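Local coordinates for protein carbamate kinase (Mycoplasma penetrans, PDB 4AXS) that probably catalyses the reversible transfer of a phosphate group between carbamoyl phosphate and ADP, yielding ATP at the end of the arginine deiminase pathway, at residues Val28-Gly32 against Lys232-Leu236; Ile49-Lys53 against Leu315-Glu319; Asp241-Asp246 against Pro306-Ala310; Leu269-Val274 against Gly327-Ala332. All coordinates share one frame; numbering follows the deposited sequence.

Contact 1 (Val28-Gly32 against Lys232-Leu236); sequences VIALG and KDFAL. With SO4 (sulfate ion), chain B.
Leu236 reaches from the first turns of helix 232-242 onto the face of strand 28-31 and spreads its two methyl branches over Val28 and Ala30. CD1 of Leu236 comes within 3.5 Å of Ala30 CB, while its CD2 lies 3.7 Å from Val28 CG1, the methyl that stands anti to the valine's backbone N (chi1 172°). This end is close-packed and buried, its contacts chiefly between methyl groups.

The other end is looser and polar, and both Lys232 and Gly32 are partly exposed there. Lys232 bends twice, at chi2 and chi4, so that its CE passes 3.7 Å from Gly32 CA before the amine turns to two anionic partners. NZ forms a salt bridge to Asp233 OD1 at 2.9 Å, approaching from above the carboxylate plane, and a hydrogen bond to sulfate O4 at 3.2 Å. Gly33 N also grips this sulfate, which probably comes from the crystallisation liquor. An anion held between the glycine-rich turn after the first strand and a lysine is consistent with the phosphate-handling site of amino acid kinases.

Strand and helix run nearly antiparallel, at 165°, with their axes 9.0 Å apart. Leu236 also reaches Phe248 on the adjacent strand 247-251, and helix 292-302 flanks Lys232 and Asp233. On the opposite face of the strand, helix 48-59 covers Ile29 and Leu31 through Leu57 and Pro50.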
loop_
_atom_site.group_PDB
_atom_site.type_symbol
_atom_site.label_atom_id
_atom_site.label_comp_id
_atom_site.label_asym_id
_atom_site.label_seq_id
_atom_site.Cartn_x
_atom_site.Cartn_y
_atom_site.Cartn_z
ATOM N N VAL A 28 15.540 13.267 1.855
ATOM C CA VAL A 28 14.179 12.967 1.440
ATOM C C VAL A 28 13.964 13.420 0.015
ATOM O O VAL A 28 14.156 14.598 -0.315
ATOM C CB VAL A 28 13.147 13.669 2.322
ATOM C CG1 VAL A 28 11.762 13.491 1.731
ATOM C CG2 VAL A 28 13.197 13.115 3.744
ATOM N N ILE A 29 13.560 12.491 -0.836
ATOM C CA ILE A 29 13.386 12.788 -2.248
ATOM C C ILE A 29 11.926 12.635 -2.650
ATOM O O ILE A 29 11.291 11.653 -2.302
ATOM C CB ILE A 29 14.277 11.880 -3.131
ATOM C CG1 ILE A 29 15.720 11.907 -2.629
ATOM C CG2 ILE A 29 14.235 12.330 -4.588
ATOM C CD1 ILE A 29 16.711 11.234 -3.560
ATOM N N ALA A 30 11.405 13.611 -3.387
ATOM C CA ALA A 30 10.011 13.598 -3.809
ATOM C C ALA A 30 9.880 13.551 -5.331
ATOM O O ALA A 30 10.323 14.457 -6.024
ATOM C CB ALA A 30 9.284 14.819 -3.249
ATOM N N LEU A 31 9.253 12.498 -5.843
ATOM C CA LEU A 31 9.157 12.273 -7.291
ATOM C C LEU A 31 7.769 12.587 -7.851
ATOM O O LEU A 31 6.784 11.942 -7.487
ATOM C CB LEU A 31 9.525 10.823 -7.604
ATOM C CG LEU A 31 9.345 10.251 -9.010
ATOM C CD1 LEU A 31 10.313 10.855 -9.991
ATOM C CD2 LEU A 31 9.551 8.740 -8.939
ATOM N N GLY A 32 7.688 13.574 -8.733
ATOM C CA GLY A 32 6.412 13.993 -9.272
ATOM C C GLY A 32 5.648 12.875 -9.953
ATOM O O GLY A 32 6.240 11.953 -10.492
ATOM N N LYS A 232 1.931 16.687 -2.520
ATOM C CA LYS A 232 2.989 15.759 -2.160
ATOM C C LYS A 232 4.264 16.464 -1.689
ATOM O O LYS A 232 4.983 15.944 -0.830
ATOM C CB LYS A 232 3.280 14.787 -3.316
ATOM C CG LYS A 232 3.909 15.416 -4.572
ATOM C CD LYS A 232 5.426 15.354 -4.522
ATOM C CE LYS A 232 6.027 15.404 -5.914
ATOM N NZ LYS A 232 5.846 16.734 -6.571
ATOM N N ASP A 233 4.549 17.648 -2.233
ATOM C CA ASP A 233 5.731 18.394 -1.777
ATOM C C ASP A 233 5.585 18.833 -0.301
ATOM O O ASP A 233 6.462 18.577 0.512
ATOM C CB ASP A 233 6.069 19.551 -2.736
ATOM C CG ASP A 233 6.356 19.068 -4.173
ATOM O OD1 ASP A 233 7.170 18.133 -4.358
ATOM O OD2 ASP A 233 5.773 19.639 -5.127
ATOM N N PHE A 234 4.461 19.457 0.043
ATOM C CA PHE A 234 4.124 19.734 1.439
ATOM C C PHE A 234 4.227 18.461 2.283
ATOM O O PHE A 234 4.829 18.451 3.361
ATOM C CB PHE A 234 2.674 20.216 1.565
ATOM C CG PHE A 234 2.412 21.593 1.013
ATOM C CD1 PHE A 234 3.441 22.481 0.752
ATOM C CD2 PHE A 234 1.107 22.015 0.788
ATOM C CE1 PHE A 234 3.173 23.732 0.273
ATOM C CE2 PHE A 234 0.846 23.289 0.298
ATOM C CZ PHE A 234 1.883 24.137 0.039
ATOM N N ALA A 235 3.607 17.387 1.800
ATOM C CA ALA A 235 3.541 16.163 2.575
ATOM C C ALA A 235 4.947 15.713 2.863
ATOM O O ALA A 235 5.316 15.497 4.003
ATOM C CB ALA A 235 2.752 15.060 1.824
ATOM N N LEU A 236 5.742 15.591 1.817
ATOM C CA LEU A 236 7.080 15.041 1.963
ATOM C C LEU A 236 8.011 15.969 2.730
ATOM O O LEU A 236 9.021 15.528 3.293
ATOM C CB LEU A 236 7.653 14.669 0.599
ATOM C CG LEU A 236 7.300 13.216 0.290
ATOM C CD1 LEU A 236 7.067 13.001 -1.197
ATOM C CD2 LEU A 236 8.388 12.290 0.821
HETATM S S SO4 B . 2.060 15.587 -8.626
HETATM O O1 SO4 B . 0.737 15.434 -8.017
HETATM O O2 SO4 B . 2.642 14.249 -8.703
HETATM O O3 SO4 B . 1.994 16.149 -9.981
HETATM O O4 SO4 B . 2.895 16.508 -7.839
#

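Contact 2 (Ile49-Lys53 against Leu315-Glu319); sequences IPAAK and LSKVE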
loop_
_atom_site.group_PDB
_atom_site.type_symbol
_atom_site.label_atom_id
_atom_site.label_comp_id
_atom_site.label_asym_id
_atom_site.label_seq_id
_atom_site.Cartn_x
_atom_site.Cartn_y
_atom_site.Cartn_z
ATOM N N ILE A 49 14.668 4.871 -13.513
ATOM C CA ILE A 49 15.573 6.036 -13.416
ATOM C C ILE A 49 15.726 6.588 -11.995
ATOM O O ILE A 49 16.832 6.657 -11.466
ATOM C CB ILE A 49 15.154 7.186 -14.370
ATOM C CG1 ILE A 49 15.455 6.822 -15.822
ATOM C CG2 ILE A 49 15.882 8.467 -14.007
ATOM C CD1 ILE A 49 16.922 6.499 -16.069
ATOM N N PRO A 50 14.609 6.977 -11.369
ATOM C CA PRO A 50 14.707 7.455 -9.986
ATOM C C PRO A 50 15.359 6.408 -9.073
ATOM O O PRO A 50 16.175 6.746 -8.206
ATOM C CB PRO A 50 13.243 7.651 -9.585
ATOM C CG PRO A 50 12.500 7.804 -10.891
ATOM C CD PRO A 50 13.225 6.977 -11.875
ATOM N N ALA A 51 15.000 5.142 -9.273
ATOM C CA ALA A 51 15.476 4.079 -8.401
ATOM C C ALA A 51 16.996 3.964 -8.451
ATOM O O ALA A 51 17.662 3.978 -7.413
ATOM C CB ALA A 51 14.813 2.745 -8.761
ATOM N N ALA A 52 17.545 3.845 -9.654
ATOM C CA ALA A 52 18.997 3.819 -9.805
ATOM C C ALA A 52 19.662 5.022 -9.103
ATOM O O ALA A 52 20.661 4.861 -8.387
ATOM C CB ALA A 52 19.383 3.755 -11.275
ATOM N N LYS A 53 19.101 6.218 -9.291
ATOM C CA LYS A 53 19.607 7.387 -8.577
ATOM C C LYS A 53 19.499 7.186 -7.057
ATOM O O LYS A 53 20.435 7.503 -6.319
ATOM C CB LYS A 53 18.888 8.680 -8.989
ATOM C CG LYS A 53 18.723 8.912 -10.490
ATOM C CD LYS A 53 19.967 9.450 -11.192
ATOM C CE LYS A 53 19.557 10.170 -12.491
ATOM N NZ LYS A 53 20.638 10.277 -13.524
ATOM N N LEU A 315 15.533 15.354 -12.848
ATOM C CA LEU A 315 15.967 13.963 -12.755
ATOM C C LEU A 315 17.310 13.548 -13.351
ATOM O O LEU A 315 18.074 12.802 -12.732
ATOM C CB LEU A 315 15.014 13.092 -13.571
ATOM C CG LEU A 315 13.763 12.578 -12.853
ATOM C CD1 LEU A 315 14.068 11.302 -12.072
ATOM C CD2 LEU A 315 13.172 13.668 -11.955
ATOM N N SER A 316 17.577 14.025 -14.564
ATOM C CA SER A 316 18.821 13.721 -15.273
ATOM C C SER A 316 20.001 14.285 -14.465
ATOM O O SER A 316 21.066 13.663 -14.371
ATOM C CB SER A 316 18.789 14.398 -16.650
ATOM O OG SER A 316 17.714 13.935 -17.453
ATOM N N LYS A 317 19.807 15.460 -13.881
ATOM C CA LYS A 317 20.933 16.212 -13.346
ATOM C C LYS A 317 20.914 16.352 -11.830
ATOM O O LYS A 317 21.299 17.396 -11.292
ATOM C CB LYS A 317 20.984 17.588 -14.017
ATOM C CG LYS A 317 20.853 17.499 -15.540
ATOM C CD LYS A 317 20.594 18.847 -16.181
ATOM C CE LYS A 317 19.853 18.711 -17.506
ATOM N NZ LYS A 317 18.375 18.639 -17.321
ATOM N N VAL A 318 20.498 15.292 -11.144
ATOM C CA VAL A 318 20.254 15.380 -9.712
ATOM C C VAL A 318 21.464 15.029 -8.850
ATOM O O VAL A 318 21.565 15.481 -7.711
ATOM C CB VAL A 318 19.044 14.535 -9.290
ATOM C CG1 VAL A 318 19.160 13.113 -9.835
ATOM C CG2 VAL A 318 18.904 14.532 -7.771
ATOM N N GLU A 319 22.379 14.223 -9.374
ATOM C CA GLU A 319 23.633 13.989 -8.662
ATOM C C GLU A 319 24.520 15.237 -8.766
ATOM O O GLU A 319 25.179 15.630 -7.796
ATOM C CB GLU A 319 24.361 12.738 -9.176
ATOM C CG GLU A 319 24.270 12.507 -10.677
ATOM C CD GLU A 319 23.137 11.574 -11.049
ATOM O OE1 GLU A 319 23.216 10.379 -10.686
ATOM O OE2 GLU A 319 22.167 12.029 -11.698
#
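Leu315 lays its CD1 methyl across Ile49 and Pro50, 3.9 Å from Ile49 CG2 and 4.0 Å from Pro50 CG, crossing both side chains at a slant in the first turn of helix 48-59. One turn further along, Lys53 bends at chi2 (-80°) and then runs out extended toward the 315-319 turn. Its methylene groups lie over Val318, whose CG1 is 4.0 Å from Lys53 CE, and the same CE passes close to the carbonyl oxygen of Leu315.

At the tip, Lys53 NZ makes a salt bridge to Glu319 OE2 at 3.0 Å. The amine arrives on the syn side of the carboxylate, 25° out of its plane, and the two side chains meet at about a right angle. Ser316 O is near the same amine, at 3.5 Å.

Residues Leu315 to Val318 form a type I turn that leads from strand 309-313 into the short helix 318-321, with Lys317 at its N-cap. Leu315 and Val318 also rest on Leu251 of the central sheet. Methyl and methylene contacts thus do the packing, and a single ion pair between the partly exposed Lys53 and the exposed Glu319 adds to them, probably screened by solvent.

Contact 3 (Asp241-Asp246 against Pro306-Ala310); sequences DAVNAD and PNRSA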
loop_
_atom_site.group_PDB
_atom_site.type_symbol
_atom_site.label_atom_id
_atom_site.label_comp_id
_atom_site.label_asym_id
_atom_site.label_seq_id
_atom_site.Cartn_x
_atom_site.Cartn_y
_atom_site.Cartn_z
ATOM N N ASP A 241 10.826 16.677 7.764
ATOM C CA ASP A 241 11.060 17.297 9.053
ATOM C C ASP A 241 10.993 16.294 10.209
ATOM O O ASP A 241 11.900 16.240 11.036
ATOM C CB ASP A 241 10.072 18.431 9.279
ATOM C CG ASP A 241 10.111 18.948 10.694
ATOM O OD1 ASP A 241 9.406 18.364 11.551
ATOM O OD2 ASP A 241 10.849 19.930 10.952
ATOM N N ALA A 242 9.923 15.501 10.258
ATOM C CA ALA A 242 9.743 14.489 11.310
ATOM C C ALA A 242 10.886 13.476 11.394
ATOM O O ALA A 242 11.257 13.053 12.480
ATOM C CB ALA A 242 8.399 13.774 11.152
ATOM N N VAL A 243 11.434 13.084 10.250
ATOM C CA VAL A 243 12.616 12.231 10.226
ATOM C C VAL A 243 13.878 13.073 10.404
ATOM O O VAL A 243 14.964 12.555 10.656
ATOM C CB VAL A 243 12.708 11.447 8.907
ATOM C CG1 VAL A 243 11.603 10.405 8.836
ATOM C CG2 VAL A 243 12.612 12.389 7.725
ATOM N N ASN A 244 13.720 14.383 10.253
ATOM C CA ASN A 244 14.808 15.329 10.464
ATOM C C ASN A 244 16.045 15.046 9.615
ATOM O O ASN A 244 17.165 14.982 10.133
ATOM C CB ASN A 244 15.188 15.368 11.943
ATOM C CG ASN A 244 15.840 16.676 12.337
ATOM O OD1 ASN A 244 15.441 17.304 13.318
ATOM N ND2 ASN A 244 16.837 17.103 11.567
ATOM N N ALA A 245 15.830 14.867 8.313
ATOM C CA ALA A 245 16.930 14.714 7.360
ATOM C C ALA A 245 17.610 16.046 7.168
ATOM O O ALA A 245 17.177 17.060 7.708
ATOM C CB ALA A 245 16.423 14.204 6.021
ATOM N N ASP A 246 18.672 16.033 6.377
ATOM C CA ASP A 246 19.419 17.244 6.079
ATOM C C ASP A 246 18.831 17.878 4.831
ATOM O O ASP A 246 18.388 19.021 4.851
ATOM C CB ASP A 246 20.883 16.893 5.830
ATOM C CG ASP A 246 21.415 15.909 6.841
ATOM O OD1 ASP A 246 21.154 16.118 8.051
ATOM O OD2 ASP A 246 22.068 14.923 6.418
ATOM N N PRO A 306 19.723 26.265 9.928
ATOM C CA PRO A 306 20.975 26.492 9.199
ATOM C C PRO A 306 21.639 25.189 8.747
ATOM O O PRO A 306 22.464 25.196 7.836
ATOM C CB PRO A 306 21.841 27.213 10.233
ATOM C CG PRO A 306 20.838 27.945 11.104
ATOM C CD PRO A 306 19.641 27.055 11.173
ATOM N N ASN A 307 21.266 24.077 9.370
ATOM C CA ASN A 307 21.885 22.786 9.064
ATOM C C ASN A 307 21.230 21.969 7.929
ATOM O O ASN A 307 21.512 20.775 7.777
ATOM C CB ASN A 307 22.009 21.935 10.343
ATOM C CG ASN A 307 20.733 21.934 11.198
ATOM O OD1 ASN A 307 20.298 20.880 11.664
ATOM N ND2 ASN A 307 20.146 23.111 11.419
ATOM N N ARG A 308 20.372 22.607 7.132
ATOM C CA ARG A 308 19.589 21.886 6.126
ATOM C C ARG A 308 19.273 22.720 4.891
ATOM O O ARG A 308 19.057 23.930 4.985
ATOM C CB ARG A 308 18.279 21.343 6.731
ATOM C CG ARG A 308 17.398 22.404 7.392
ATOM C CD ARG A 308 16.022 21.852 7.786
ATOM N NE ARG A 308 16.108 20.677 8.654
ATOM C CZ ARG A 308 15.081 20.151 9.323
ATOM N NH1 ARG A 308 13.869 20.693 9.244
ATOM N NH2 ARG A 308 15.272 19.082 10.086
ATOM N N SER A 309 19.237 22.063 3.737
ATOM C CA SER A 309 18.912 22.734 2.485
ATOM C C SER A 309 17.770 22.032 1.756
ATOM O O SER A 309 17.288 20.985 2.193
ATOM C CB SER A 309 20.149 22.833 1.583
ATOM O OG SER A 309 20.877 21.613 1.564
ATOM N N ALA A 310 17.326 22.623 0.652
ATOM C CA ALA A 310 16.299 22.009 -0.181
ATOM C C ALA A 310 16.695 22.207 -1.624
ATOM O O ALA A 310 17.059 23.314 -2.038
ATOM C CB ALA A 310 14.922 22.616 0.097
#
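A Schellman motif ends helix 232-242, with Asn244 as its positive-phi C-prime residue, and Arg308 reaches across from the chain leading into strand 309-313 to lie against this helix end. Inside the motif, Asn244 N makes a weak bond back to Asp241 O.

The arginine leaves its backbone with CG between the N and the carbonyl carbon (chi1 56°) and bends again at chi3, which carries the guanidinium along the turn. Asp241 OD2 meets it at the edge and in its plane, forming a long salt bridge of 3.6 Å to NH1; the carboxylate itself is turned almost perpendicular, at 87°. NH1 has a second partner, a hydrogen bond to Phe301 O, so the helix end and the carbonyl of helix 292-302 share this nitrogen. The amide of Asn244 also comes in at the guanidinium edge, its CG 3.3 Å from Arg308 NH2, with the two planes 73° apart; which amide atom is O and which is N is uncertain.

In the fold, this is where the helix hands over to strand 247-251, which runs parallel beside strand 309-313 in the central sheet. Ser309 N gives a weak hydrogen bond to Asp246 O (3.3 Å), and the Ser309 backbone bonds onward to Phe248, so that Ser309 bridges Asp246 and Phe248. The same Asp246 O lies only 3.0 Å from Arg308 CB. The Asp246 carboxylate OD2 accepts a hydrogen bond from the backbone N of Arg26, at the start of the modelled chain, while Val243 O binds the Arg26 side chain.

Contact 4 (Leu269-Val274 against Gly327-Ala332); sequences LKTVDV and GTKIIA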
loop_
_atom_site.group_PDB
_atom_site.type_symbol
_atom_site.label_atom_id
_atom_site.label_comp_id
_atom_site.label_asym_id
_atom_site.label_seq_id
_atom_site.Cartn_x
_atom_site.Cartn_y
_atom_site.Cartn_z
ATOM N N LEU A 269 18.040 30.993 -10.322
ATOM C CA LEU A 269 18.439 30.948 -8.922
ATOM C C LEU A 269 19.327 29.729 -8.668
ATOM O O LEU A 269 18.991 28.617 -9.060
ATOM C CB LEU A 269 17.204 30.921 -8.014
ATOM C CG LEU A 269 16.123 31.950 -8.360
ATOM C CD1 LEU A 269 14.952 31.875 -7.385
ATOM C CD2 LEU A 269 16.716 33.358 -8.414
ATOM N N LYS A 270 20.467 29.946 -8.021
ATOM C CA LYS A 270 21.407 28.871 -7.726
ATOM C C LYS A 270 21.327 28.552 -6.243
ATOM O O LYS A 270 20.893 27.472 -5.849
ATOM C CB LYS A 270 22.822 29.292 -8.103
ATOM C CG LYS A 270 22.896 30.046 -9.429
ATOM C CD LYS A 270 24.318 30.483 -9.742
ATOM C CE LYS A 270 24.450 30.973 -11.180
ATOM N NZ LYS A 270 25.766 30.570 -11.773
ATOM N N THR A 271 21.758 29.497 -5.420
ATOM C CA THR A 271 21.409 29.459 -4.012
ATOM C C THR A 271 20.373 30.556 -3.800
ATOM O O THR A 271 20.088 31.327 -4.724
ATOM C CB THR A 271 22.632 29.655 -3.107
ATOM O OG1 THR A 271 23.650 28.723 -3.487
ATOM C CG2 THR A 271 22.266 29.399 -1.661
ATOM N N VAL A 272 19.787 30.612 -2.610
ATOM C CA VAL A 272 18.760 31.599 -2.320
ATOM C C VAL A 272 18.283 31.318 -0.914
ATOM O O VAL A 272 18.624 30.288 -0.337
ATOM C CB VAL A 272 17.696 31.653 -3.426
ATOM C CG1 VAL A 272 16.869 30.339 -3.433
ATOM C CG2 VAL A 272 16.815 32.879 -3.267
ATOM N N ASP A 273 17.355 32.079 -0.413
ATOM C CA ASP A 273 16.884 31.944 0.960
ATOM C C ASP A 273 15.438 32.416 1.046
ATOM O O ASP A 273 14.865 32.952 0.086
ATOM C CB ASP A 273 17.702 32.568 2.090
ATOM C CG ASP A 273 17.991 34.055 1.870
ATOM O OD1 ASP A 273 17.087 34.845 1.478
ATOM O OD2 ASP A 273 19.145 34.445 2.122
ATOM N N VAL A 274 14.878 32.228 2.235
ATOM C CA VAL A 274 13.466 32.448 2.502
ATOM C C VAL A 274 13.127 33.912 2.305
ATOM O O VAL A 274 12.137 34.251 1.638
ATOM C CB VAL A 274 13.122 32.017 3.954
ATOM C CG1 VAL A 274 11.617 31.946 4.172
ATOM C CG2 VAL A 274 13.792 30.690 4.275
ATOM N N GLY A 327 20.483 22.888 -10.525
ATOM C CA GLY A 327 19.344 23.103 -9.655
ATOM C C GLY A 327 19.476 24.276 -8.695
ATOM O O GLY A 327 20.506 24.956 -8.639
ATOM N N THR A 328 18.415 24.499 -7.924
ATOM C CA THR A 328 18.311 25.670 -7.075
ATOM C C THR A 328 18.283 25.271 -5.617
ATOM O O THR A 328 17.318 24.654 -5.161
ATOM C CB THR A 328 17.029 26.455 -7.380
ATOM O OG1 THR A 328 17.070 26.966 -8.727
ATOM C CG2 THR A 328 16.868 27.599 -6.390
ATOM N N LYS A 329 19.337 25.618 -4.883
ATOM C CA LYS A 329 19.405 25.315 -3.459
ATOM C C LYS A 329 18.648 26.373 -2.659
ATOM O O LYS A 329 18.777 27.570 -2.926
ATOM C CB LYS A 329 20.858 25.238 -3.004
ATOM C CG LYS A 329 21.064 24.717 -1.591
ATOM C CD LYS A 329 22.363 25.251 -1.005
ATOM C CE LYS A 329 23.029 24.244 -0.070
ATOM N NZ LYS A 329 24.161 23.511 -0.730
ATOM N N ILE A 330 17.850 25.924 -1.691
ATOM C CA ILE A 330 17.070 26.823 -0.842
ATOM C C ILE A 330 17.513 26.707 0.607
ATOM O O ILE A 330 17.667 25.601 1.126
ATOM C CB ILE A 330 15.549 26.543 -0.941
ATOM C CG1 ILE A 330 14.997 27.079 -2.262
ATOM C CG2 ILE A 330 14.810 27.185 0.217
ATOM C CD1 ILE A 330 13.774 26.360 -2.771
ATOM N N ILE A 331 17.717 27.848 1.262
ATOM C CA ILE A 331 18.202 27.834 2.640
ATOM C C ILE A 331 17.435 28.773 3.559
ATOM O O ILE A 331 16.693 29.641 3.099
ATOM C CB ILE A 331 19.704 28.164 2.722
ATOM C CG1 ILE A 331 19.987 29.520 2.076
ATOM C CG2 ILE A 331 20.534 27.068 2.049
ATOM C CD1 ILE A 331 21.253 30.161 2.569
ATOM N N ALA A 332 17.614 28.584 4.863
ATOM C CA ALA A 332 16.923 29.400 5.860
ATOM C C ALA A 332 17.076 30.889 5.555
ATOM O O ALA A 332 18.160 31.443 5.714
ATOM C CB ALA A 332 17.446 29.092 7.262
#
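Backbone bonds run along the join between Lys270-Val274 and Thr328-Ile331, which lie side by side in the same direction. The firm one is from Lys329 N to Lys270 O, at 2.6 Å. Further on, Ile331 N points to Val272 O at 3.1 Å, though the position of that oxygen is less sure, and Val274 N bonds weakly to Ile331 O at 3.3 Å. Asp273 and Ile331 form a parallel beta bridge, a single one. CA-H...O contacts supplement these bonds, as from Thr271 CA to Lys329 O at 3.4 Å.

One side-chain hydrogen bond adds to them: Thr328 OG1 donates to Leu269 O at 2.6 Å, from 35° off the carbonyl plane, and also bonds to Val257 N.

The apolar contacts are few. Val272 and Ile330 lie side by side, pointing the same way, CG1 to CG1 3.9 Å. In Thr328, OG1 lies beside the backbone N and anti to the carbonyl carbon, with CG2 turned to Leu269 CB at 3.7 Å.

Asp273 N-caps helix 274-282 through OD1 and Ala276 N. In chemical terms, main-chain and threonine hydrogen bonds, with a few methyl contacts, join this loop to the edge strand 328-330.

Contacts 1, 3 and 4 all reach the five-stranded central sheet; contact 2 joins helix 48-59, on the face of strand 28-31 opposite to helix 232-242, to the turn after strand 309-313. Contact 1 is the most central: its centre is about 3 Å from that of the chain. It touches contact 2 where Leu31 CD2 packs 3.7 Å from Pro50 CG, and contact 3 where Val28 CG2 lies 4.1 Å from Val243 CG2. Contacts 3 and 4 meet in neighbouring strands 309-313 and 328-330, by a probable hydrogen bond of 2.7 Å between Ile330 N and Ala310 O. The sulfate belongs to contact 1, whose centre is about 17 Å from that of contact 4.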